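PDB 4R9O: putative aldo/keto reductase from Salmonella enterica subsp. enterica serovar Typhimurium, which belongs to the aldo/keto reductase family and probably acts as an NADP-dependent oxidoreductase, though its substrate is not established. Local coordinates for residues C[25-30]-C[64-69]; C[39-44]-C[79-84]; C[184-189]-C[197-202]. One frame throughout, in Å; residues are numbered along the deposited sequence.

In the fold
All three contacts join parts of one TIM barrel and rest mainly on apolar side chains: a leucine and a methionine sulfur on an alanine in interaction 1, a leucine on an isoleucine and a histidine ring in interaction 2, methyl to methyl in interaction 3. Interactions 1 and 2 touch directly: Phe-67 packs on Ile-41 and Leu-81, and Trp-30 on Phe-40. Their segments alternate along the chain, so together they tie helices 27-30, 34-46 and 63-73 to the start of strand 82-90. Interaction 3 lies on the opposite side of the chain's centre, within one beta-alpha-beta unit. Interactions 2 and 3 are buried. Interaction 1 is partly buried, and a second subunit packs near it.

Interaction 1: residues C[25-30]-C[64-69]; sequences WRLMDW and EAAFGE
The turn that brings Leu-27 and Met-28 to Ala-66 is held by the carbonyl O of Arg-26. Arg-26 O accepts Asp-29 N at 2.9 Å and, weakly, Trp-30 N. Leu-27 O takes a bond from Trp-30 N at 3.1 Å. The ring of Trp-30 folds back under the same turn, with Leu-27 CA 3.9 Å above the ring plane and over its centre.

The contact itself is apolar. Ala-66 CB is its focus, and two side chains come onto this methyl. Leu-27 CD2 lies 4.0 Å from Ala-66 CB. Leu-27 starts with CG anti to the backbone N (chi1 179°), which sends the branch toward helix 63-73. Leu-27 CD2 also lies 4.2 Å from Phe-67 N, so it rests on the helix surface itself. Met-28 arrives differently. Its CB does not point at the helix, but the chain bends at chi2 (-49°) and chi3 (-64°), and Met-28 SD ends 4.1 Å from Ala-66 CB.

Phe-67 flanks the methyl contact, with its ring edge-to-face to His-54 and Tyr-24, while Glu-64 OE2 bonds to Thr-85 OG1 and Ser-116 OG, which ties helix 63-73 to strand 82-90 and helix 106-119. A second subunit packs on Trp-25 and Arg-26, through its Glu-224 and Asn-222.

The Met-28 side chain is about 7 Å from that of Tyr-58, the probable proton donor. Segment 25-30 follows strand 16-23 and meets the first turns of helix 63-73, which comes after strand 51-53 and the short helix 58-61. The contact joins the connection after strand 16-23 to helix 63-73, close to the probable active site of this aldo/keto reductase TIM barrel.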
loop_
_atom_site.group_PDB
_atom_site.type_symbol
_atom_site.label_atom_id
_atom_site.label_comp_id
_atom_site.label_asym_id
_atom_site.label_seq_id
_atom_site.Cartn_x
_atom_site.Cartn_y
_atom_site.Cartn_z
ATOM N N TRP C 25 11.259 -28.161 -13.801
ATOM C CA TRP C 25 9.970 -28.116 -13.123
ATOM C C TRP C 25 8.800 -28.396 -14.066
ATOM O O TRP C 25 7.752 -28.844 -13.612
ATOM C CB TRP C 25 9.785 -26.770 -12.399
ATOM C CG TRP C 25 9.246 -25.623 -13.213
ATOM C CD1 TRP C 25 7.942 -25.206 -13.284
ATOM C CD2 TRP C 25 9.997 -24.728 -14.039
ATOM N NE1 TRP C 25 7.836 -24.115 -14.115
ATOM C CE2 TRP C 25 9.083 -23.799 -14.589
ATOM C CE3 TRP C 25 11.350 -24.618 -14.368
ATOM C CZ2 TRP C 25 9.482 -22.778 -15.454
ATOM C CZ3 TRP C 25 11.746 -23.597 -15.223
ATOM C CH2 TRP C 25 10.813 -22.690 -15.756
ATOM N N ARG C 26 8.992 -28.173 -15.368
ATOM C CA ARG C 26 7.947 -28.393 -16.380
ATOM C C ARG C 26 8.096 -29.722 -17.124
ATOM O O ARG C 26 7.404 -29.952 -18.114
ATOM C CB ARG C 26 7.951 -27.260 -17.417
ATOM C CG ARG C 26 7.633 -25.885 -16.863
ATOM C CD ARG C 26 6.156 -25.545 -17.018
ATOM N NE ARG C 26 5.817 -25.199 -18.399
ATOM C CZ ARG C 26 4.667 -25.505 -18.992
ATOM N NH1 ARG C 26 4.452 -25.147 -20.251
ATOM N NH2 ARG C 26 3.729 -26.164 -18.331
ATOM N N LEU C 27 9.006 -30.574 -16.659
ATOM C CA LEU C 27 9.352 -31.808 -17.365
ATOM C C LEU C 27 8.150 -32.654 -17.777
ATOM O O LEU C 27 8.091 -33.121 -18.913
ATOM C CB LEU C 27 10.296 -32.656 -16.512
ATOM C CG LEU C 27 10.738 -34.005 -17.106
ATOM C CD1 LEU C 27 11.202 -33.874 -18.559
ATOM C CD2 LEU C 27 11.849 -34.598 -16.258
ATOM N N MET C 28 7.196 -32.856 -16.873
ATOM C CA MET C 28 6.037 -33.694 -17.182
ATOM C C MET C 28 5.203 -33.139 -18.351
ATOM O O MET C 28 4.601 -33.904 -19.108
ATOM C CB MET C 28 5.143 -33.868 -15.941
ATOM C CG MET C 28 5.862 -34.422 -14.711
ATOM S SD MET C 28 6.851 -35.908 -15.053
ATOM C CE MET C 28 5.573 -37.065 -15.537
ATOM N N ASP C 29 5.181 -31.816 -18.502
ATOM C CA ASP C 29 4.394 -31.180 -19.559
ATOM C C ASP C 29 5.044 -31.331 -20.939
ATOM O O ASP C 29 4.381 -31.151 -21.954
ATOM C CB ASP C 29 4.180 -29.690 -19.266
ATOM C CG ASP C 29 3.428 -29.438 -17.959
ATOM O OD1 ASP C 29 2.816 -30.377 -17.409
ATOM O OD2 ASP C 29 3.452 -28.283 -17.486
ATOM N N TRP C 30 6.338 -31.645 -20.976
ATOM C CA TRP C 30 7.050 -31.803 -22.250
ATOM C C TRP C 30 6.649 -33.085 -22.967
ATOM O O TRP C 30 6.844 -33.210 -24.181
ATOM C CB TRP C 30 8.566 -31.802 -22.043
ATOM C CG TRP C 30 9.108 -30.576 -21.373
ATOM C CD1 TRP C 30 8.449 -29.406 -21.135
ATOM C CD2 TRP C 30 10.431 -30.407 -20.854
ATOM N NE1 TRP C 30 9.282 -28.514 -20.499
ATOM C CE2 TRP C 30 10.502 -29.108 -20.306
ATOM C CE3 TRP C 30 11.563 -31.228 -20.799
ATOM C CZ2 TRP C 30 11.658 -28.614 -19.708
ATOM C CZ3 TRP C 30 12.711 -30.737 -20.207
ATOM C CH2 TRP C 30 12.748 -29.440 -19.665
ATOM N N GLU C 64 11.308 -35.657 -10.522
ATOM C CA GLU C 64 12.573 -36.263 -10.092
ATOM C C GLU C 64 12.699 -37.689 -10.626
ATOM O O GLU C 64 13.718 -38.052 -11.205
ATOM C CB GLU C 64 12.700 -36.269 -8.562
ATOM C CG GLU C 64 13.276 -34.983 -7.975
ATOM C CD GLU C 64 13.353 -35.017 -6.451
ATOM O OE1 GLU C 64 12.640 -35.836 -5.823
ATOM O OE2 GLU C 64 14.127 -34.214 -5.879
ATOM N N ALA C 65 11.646 -38.478 -10.446
ATOM C CA ALA C 65 11.663 -39.878 -10.849
ATOM C C ALA C 65 11.762 -40.029 -12.359
ATOM O O ALA C 65 12.376 -40.973 -12.854
ATOM C CB ALA C 65 10.419 -40.596 -10.329
ATOM N N ALA C 66 11.123 -39.126 -13.094
ATOM C CA ALA C 66 11.206 -39.156 -14.554
ATOM C C ALA C 66 12.646 -38.891 -14.994
ATOM O O ALA C 66 13.146 -39.494 -15.950
ATOM C CB ALA C 66 10.263 -38.144 -15.171
ATOM N N PHE C 67 13.321 -38.009 -14.270
ATOM C CA PHE C 67 14.711 -37.701 -14.563
ATOM C C PHE C 67 15.618 -38.892 -14.267
ATOM O O PHE C 67 16.515 -39.206 -15.047
ATOM C CB PHE C 67 15.175 -36.483 -13.762
ATOM C CG PHE C 67 16.409 -35.839 -14.314
ATOM C CD1 PHE C 67 16.316 -34.880 -15.314
ATOM C CD2 PHE C 67 17.666 -36.201 -13.848
ATOM C CE1 PHE C 67 17.457 -34.283 -15.835
ATOM C CE2 PHE C 67 18.814 -35.607 -14.371
ATOM C CZ PHE C 67 18.706 -34.644 -15.358
ATOM N N GLY C 68 15.378 -39.559 -13.145
ATOM C CA GLY C 68 16.163 -40.723 -12.772
ATOM C C GLY C 68 16.036 -41.894 -13.733
ATOM O O GLY C 68 16.927 -42.738 -13.815
ATOM N N GLU C 69 14.926 -41.963 -14.458
ATOM C CA GLU C 69 14.762 -42.991 -15.481
ATOM C C GLU C 69 15.720 -42.768 -16.641
ATOM O O GLU C 69 16.227 -43.724 -17.226
ATOM C CB GLU C 69 13.327 -43.022 -15.997
ATOM C CG GLU C 69 12.312 -43.509 -14.991
ATOM C CD GLU C 69 10.891 -43.420 -15.520
ATOM O OE1 GLU C 69 10.683 -42.774 -16.574
ATOM O OE2 GLU C 69 9.984 -44.011 -14.895
#

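Interaction 2: residues C[39-44]-C[79-84]; sequences SFIEEH and EKLQIV
Helix 34-46 passes the start of strand 82-90 with Ile-41 and Leu-81 as its nearest pair, their CA atoms 9.4 Å apart. Here an outer helix of the TIM barrel packs on the residue that leads into a barrel strand.

From segment 79-84, Leu-81 alone makes the contact. Leu-81 CD2 lies 4.2 Å from Ile-41 CG2 and 4.3 Å from His-44 CE1, approaching that ring obliquely. Ile-41 and His-44 sit nearly one helical turn apart, so the methyl rests against both. Val-52 and Leu-71 pack on Leu-81 as well, and Ile-41 also touches Phe-67 and Ala-70. The contact is therefore part of a buried apolar layer between the helices and the sheet.

His-44 is the polar member of this layer. Its ring is held at both nitrogens: ND1 bonds to Val-49 O and NE2 to Tyr-24 OH. Two bonds on the one ring fix its rotation and satisfy it where it is buried. The first torsion sets CG between the backbone N and the carbonyl carbon (chi1 72°). This folds the His-44 ring back over its own helix, with Ile-41 O 3.6 Å above the plane and over the ring centre.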
loop_
_atom_site.group_PDB
_atom_site.type_symbol
_atom_site.label_atom_id
_atom_site.label_comp_id
_atom_site.label_asym_id
_atom_site.label_seq_id
_atom_site.Cartn_x
_atom_site.Cartn_y
_atom_site.Cartn_z
ATOM N N SER C 39 18.487 -37.819 -24.718
ATOM C CA SER C 39 19.001 -37.029 -25.834
ATOM C C SER C 39 19.027 -35.532 -25.519
ATOM O O SER C 39 19.991 -34.841 -25.861
ATOM C CB SER C 39 18.161 -37.285 -27.087
ATOM O OG SER C 39 18.095 -38.670 -27.350
ATOM N N PHE C 40 17.964 -35.043 -24.880
ATOM C CA PHE C 40 17.863 -33.633 -24.494
ATOM C C PHE C 40 18.946 -33.238 -23.486
ATOM O O PHE C 40 19.563 -32.180 -23.609
ATOM C CB PHE C 40 16.472 -33.330 -23.913
ATOM C CG PHE C 40 16.306 -31.908 -23.457
ATOM C CD1 PHE C 40 16.166 -30.884 -24.380
ATOM C CD2 PHE C 40 16.294 -31.593 -22.104
ATOM C CE1 PHE C 40 16.020 -29.574 -23.970
ATOM C CE2 PHE C 40 16.154 -30.282 -21.679
ATOM C CZ PHE C 40 16.015 -29.268 -22.604
ATOM N N ILE C 41 19.161 -34.089 -22.488
ATOM C CA ILE C 41 20.231 -33.895 -21.517
ATOM C C ILE C 41 21.584 -33.853 -22.222
ATOM O O ILE C 41 22.366 -32.929 -22.019
ATOM C CB ILE C 41 20.238 -35.013 -20.448
ATOM C CG1 ILE C 41 18.974 -34.935 -19.585
ATOM C CG2 ILE C 41 21.491 -34.920 -19.578
ATOM C CD1 ILE C 41 18.771 -36.133 -18.680
ATOM N N GLU C 42 21.850 -34.853 -23.062
ATOM C CA GLU C 42 23.092 -34.897 -23.828
ATOM C C GLU C 42 23.279 -33.648 -24.679
ATOM O O GLU C 42 24.402 -33.189 -24.872
ATOM C CB GLU C 42 23.129 -36.146 -24.724
ATOM C CG GLU C 42 23.323 -37.432 -23.958
ATOM C CD GLU C 42 23.354 -38.643 -24.860
ATOM O OE1 GLU C 42 22.915 -38.527 -26.023
ATOM O OE2 GLU C 42 23.815 -39.709 -24.401
ATOM N N GLU C 43 22.182 -33.098 -25.191
ATOM C CA GLU C 43 22.263 -31.929 -26.060
ATOM C C GLU C 43 22.594 -30.648 -25.290
ATOM O O GLU C 43 23.345 -29.806 -25.789
ATOM C CB GLU C 43 20.964 -31.754 -26.855
ATOM C CG GLU C 43 20.989 -32.502 -28.199
ATOM C CD GLU C 43 19.630 -32.597 -28.875
ATOM O OE1 GLU C 43 18.608 -32.371 -28.200
ATOM O OE2 GLU C 43 19.587 -32.906 -30.086
ATOM N N HIS C 44 22.059 -30.475 -24.082
ATOM C CA HIS C 44 22.392 -29.243 -23.376
ATOM C C HIS C 44 23.753 -29.411 -22.693
ATOM O O HIS C 44 24.484 -28.436 -22.504
ATOM C CB HIS C 44 21.263 -28.796 -22.409
ATOM C CG HIS C 44 21.081 -29.623 -21.166
ATOM N ND1 HIS C 44 22.056 -29.766 -20.202
ATOM C CD2 HIS C 44 19.985 -30.261 -20.685
ATOM C CE1 HIS C 44 21.584 -30.495 -19.205
ATOM N NE2 HIS C 44 20.327 -30.803 -19.470
ATOM N N GLU C 79 27.891 -38.230 -13.576
ATOM C CA GLU C 79 29.135 -37.576 -13.198
ATOM C C GLU C 79 29.326 -36.248 -13.917
ATOM O O GLU C 79 30.097 -35.403 -13.476
ATOM C CB GLU C 79 30.320 -38.484 -13.503
ATOM C CG GLU C 79 30.197 -39.886 -12.955
ATOM C CD GLU C 79 31.069 -40.871 -13.723
ATOM O OE1 GLU C 79 30.987 -40.887 -14.971
ATOM O OE2 GLU C 79 31.845 -41.616 -13.083
ATOM N N LYS C 80 28.622 -36.071 -15.028
ATOM C CA LYS C 80 28.798 -34.886 -15.856
ATOM C C LYS C 80 27.869 -33.751 -15.429
ATOM O O LYS C 80 27.979 -32.629 -15.923
ATOM C CB LYS C 80 28.560 -35.227 -17.331
ATOM C CG LYS C 80 29.442 -36.344 -17.874
ATOM C CD LYS C 80 29.209 -36.533 -19.370
ATOM C CE LYS C 80 30.089 -37.639 -19.961
ATOM N NZ LYS C 80 29.707 -38.997 -19.479
ATOM N N LEU C 81 26.957 -34.050 -14.510
ATOM C CA LEU C 81 25.958 -33.081 -14.075
ATOM C C LEU C 81 26.191 -32.600 -12.648
ATOM O O LEU C 81 26.748 -33.319 -11.817
ATOM C CB LEU C 81 24.554 -33.682 -14.162
ATOM C CG LEU C 81 24.056 -34.252 -15.495
ATOM C CD1 LEU C 81 22.956 -35.291 -15.260
ATOM C CD2 LEU C 81 23.550 -33.122 -16.371
ATOM N N GLN C 82 25.759 -31.377 -12.368
ATOM C CA GLN C 82 25.580 -30.939 -10.989
ATOM C C GLN C 82 24.077 -30.901 -10.749
ATOM O O GLN C 82 23.353 -30.142 -11.395
ATOM C CB GLN C 82 26.217 -29.573 -10.721
ATOM C CG GLN C 82 27.715 -29.522 -10.952
ATOM C CD GLN C 82 28.035 -29.362 -12.420
ATOM O OE1 GLN C 82 28.934 -30.022 -12.954
ATOM N NE2 GLN C 82 27.282 -28.496 -13.089
ATOM N N ILE C 83 23.606 -31.745 -9.845
ATOM C CA ILE C 83 22.183 -31.836 -9.588
ATOM C C ILE C 83 21.780 -31.074 -8.340
ATOM O O ILE C 83 22.315 -31.291 -7.253
ATOM C CB ILE C 83 21.721 -33.280 -9.441
ATOM C CG1 ILE C 83 22.123 -34.073 -10.687
ATOM C CG2 ILE C 83 20.205 -33.304 -9.220
ATOM C CD1 ILE C 83 21.760 -35.536 -10.623
ATOM N N VAL C 84 20.828 -30.174 -8.526
ATOM C CA VAL C 84 20.306 -29.358 -7.444
ATOM C C VAL C 84 18.863 -29.761 -7.232
ATOM O O VAL C 84 18.093 -29.832 -8.192
ATOM C CB VAL C 84 20.374 -27.847 -7.759
ATOM C CG1 VAL C 84 19.807 -27.028 -6.578
ATOM C CG2 VAL C 84 21.802 -27.401 -8.094
#

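Interaction 3: residues C[184-189]-C[197-202]; sequences VEISPV and GTLDQL
Val-184 and Ile-186 meet Thr-198 and Leu-199 methyl to methyl. Val-184 CG1 and Thr-198 CG2 reach toward each other, tip to tip, at 4.1 Å. Ile-186 CD1 and Leu-199 CD2 do the same at 4.0 Å. Val-184 CG2 lies 4.4 Å from Leu-199 CD2, so the Leu-199 methyl touches both Val-184 and Ile-186. Val-184 and Ile-186 are two apart in an extended chain and project to the same side, toward the helix.

The first torsion of Thr-198 decides which branch it offers. CG2 is anti to the backbone N, so the methyl turns to the strand. OG1 lies beside the backbone N (chi1 -65°).

Thr-198 and Leu-199 lie at the start of helix 198-205. Gly-197 is the N-cap residue. It adopts phi 107°, a backbone region that favours glycine. Gly-197 O takes Gln-201 N at 3.0 Å. Asp-196 OD1 bonds to Thr-198 N, and Gln-201 NE2 bonds to Pro-165 O, in the first turn of helix 165-173.

On the strand side, Val-184 is held by backbone bonds to Met-210 and Trp-212. Leu-193 of the intervening loop packs on both Val-184 and Thr-198. The Val-184 side chain is about 5 Å from those of Asn-162 and Trp-212, residues that probably bind NADP(+).

The contact thus packs a helix on the strand before it, within the beta-alpha-beta crossover of strand 182-185, helix 198-205 and the parallel strand 210-212, a repeating element of the TIM barrel.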
loop_
_atom_site.group_PDB
_atom_site.type_symbol
_atom_site.label_atom_id
_atom_site.label_comp_id
_atom_site.label_asym_id
_atom_site.label_seq_id
_atom_site.Cartn_x
_atom_site.Cartn_y
_atom_site.Cartn_z
ATOM N N VAL C 184 16.284 -17.017 -6.385
ATOM C CA VAL C 184 15.241 -15.997 -6.294
ATOM C C VAL C 184 14.693 -15.550 -7.640
ATOM O O VAL C 184 15.307 -15.801 -8.682
ATOM C CB VAL C 184 15.754 -14.746 -5.549
ATOM C CG1 VAL C 184 16.135 -15.095 -4.099
ATOM C CG2 VAL C 184 16.922 -14.138 -6.286
ATOM N N GLU C 185 13.545 -14.871 -7.605
ATOM C CA GLU C 185 12.882 -14.439 -8.833
ATOM C C GLU C 185 13.435 -13.112 -9.341
ATOM O O GLU C 185 13.435 -12.116 -8.611
ATOM C CB GLU C 185 11.367 -14.315 -8.631
ATOM C CG GLU C 185 10.647 -13.913 -9.927
ATOM C CD GLU C 185 9.133 -13.907 -9.798
ATOM O OE1 GLU C 185 8.632 -14.181 -8.684
ATOM O OE2 GLU C 185 8.450 -13.615 -10.809
ATOM N N ILE C 186 13.906 -13.105 -10.591
ATOM C CA ILE C 186 14.472 -11.905 -11.211
ATOM C C ILE C 186 14.102 -11.793 -12.685
ATOM O O ILE C 186 14.391 -12.693 -13.470
ATOM C CB ILE C 186 16.015 -11.870 -11.136
ATOM C CG1 ILE C 186 16.518 -12.233 -9.739
ATOM C CG2 ILE C 186 16.527 -10.501 -11.586
ATOM C CD1 ILE C 186 18.020 -12.396 -9.637
ATOM N N SER C 187 13.480 -10.680 -13.057
ATOM C CA SER C 187 13.158 -10.395 -14.450
ATOM C C SER C 187 12.817 -8.918 -14.577
ATOM O O SER C 187 12.613 -8.246 -13.566
ATOM C CB SER C 187 11.993 -11.260 -14.929
ATOM O OG SER C 187 10.759 -10.732 -14.487
ATOM N N PRO C 188 12.753 -8.399 -15.813
ATOM C CA PRO C 188 12.271 -7.020 -15.957
ATOM C C PRO C 188 10.830 -6.883 -15.454
ATOM O O PRO C 188 10.402 -5.794 -15.077
ATOM C CB PRO C 188 12.359 -6.765 -17.473
ATOM C CG PRO C 188 13.386 -7.732 -17.969
ATOM C CD PRO C 188 13.262 -8.951 -17.086
ATOM N N VAL C 189 10.111 -8.003 -15.435
ATOM C CA VAL C 189 8.707 -8.063 -15.023
ATOM C C VAL C 189 8.562 -8.123 -13.499
ATOM O O VAL C 189 7.516 -7.790 -12.944
ATOM C CB VAL C 189 8.012 -9.298 -15.664
ATOM C CG1 VAL C 189 6.539 -9.355 -15.316
ATOM C CG2 VAL C 189 8.191 -9.276 -17.164
ATOM N N GLY C 197 17.324 -5.394 -0.846
ATOM C CA GLY C 197 18.376 -5.899 0.025
ATOM C C GLY C 197 18.738 -7.347 -0.220
ATOM O O GLY C 197 19.768 -7.834 0.241
ATOM N N THR C 198 17.882 -8.053 -0.939
ATOM C CA THR C 198 18.152 -9.457 -1.220
ATOM C C THR C 198 19.422 -9.609 -2.041
ATOM O O THR C 198 20.320 -10.365 -1.669
ATOM C CB THR C 198 16.993 -10.106 -1.953
ATOM O OG1 THR C 198 15.847 -10.108 -1.088
ATOM C CG2 THR C 198 17.356 -11.546 -2.353
ATOM N N LEU C 199 19.495 -8.873 -3.148
ATOM C CA LEU C 199 20.628 -8.973 -4.059
ATOM C C LEU C 199 21.857 -8.227 -3.535
ATOM O O LEU C 199 22.991 -8.581 -3.885
ATOM C CB LEU C 199 20.241 -8.454 -5.444
ATOM C CG LEU C 199 19.176 -9.293 -6.163
ATOM C CD1 LEU C 199 18.773 -8.682 -7.504
ATOM C CD2 LEU C 199 19.657 -10.721 -6.341
ATOM N N ASP C 200 21.636 -7.197 -2.711
ATOM C CA ASP C 200 22.739 -6.520 -2.035
ATOM C C ASP C 200 23.486 -7.482 -1.122
ATOM O O ASP C 200 24.716 -7.523 -1.123
ATOM C CB ASP C 200 22.242 -5.327 -1.209
ATOM C CG ASP C 200 21.525 -4.285 -2.046
ATOM O OD1 ASP C 200 21.900 -4.100 -3.223
ATOM O OD2 ASP C 200 20.576 -3.659 -1.522
ATOM N N GLN C 201 22.733 -8.234 -0.314
ATOM C CA GLN C 201 23.323 -9.206 0.593
ATOM C C GLN C 201 24.127 -10.268 -0.165
ATOM O O GLN C 201 25.216 -10.651 0.259
ATOM C CB GLN C 201 22.240 -9.893 1.440
ATOM C CG GLN C 201 22.790 -11.004 2.315
ATOM C CD GLN C 201 21.704 -11.814 2.971
ATOM O OE1 GLN C 201 20.883 -12.424 2.288
ATOM N NE2 GLN C 201 21.657 -11.788 4.301
ATOM N N LEU C 202 23.584 -10.750 -1.275
ATOM C CA LEU C 202 24.251 -11.807 -2.037
ATOM C C LEU C 202 25.552 -11.290 -2.651
ATOM O O LEU C 202 26.585 -11.951 -2.560
ATOM C CB LEU C 202 23.328 -12.373 -3.127
ATOM C CG LEU C 202 22.097 -13.090 -2.556
ATOM C CD1 LEU C 202 21.168 -13.549 -3.673
ATOM C CD2 LEU C 202 22.519 -14.283 -1.677
#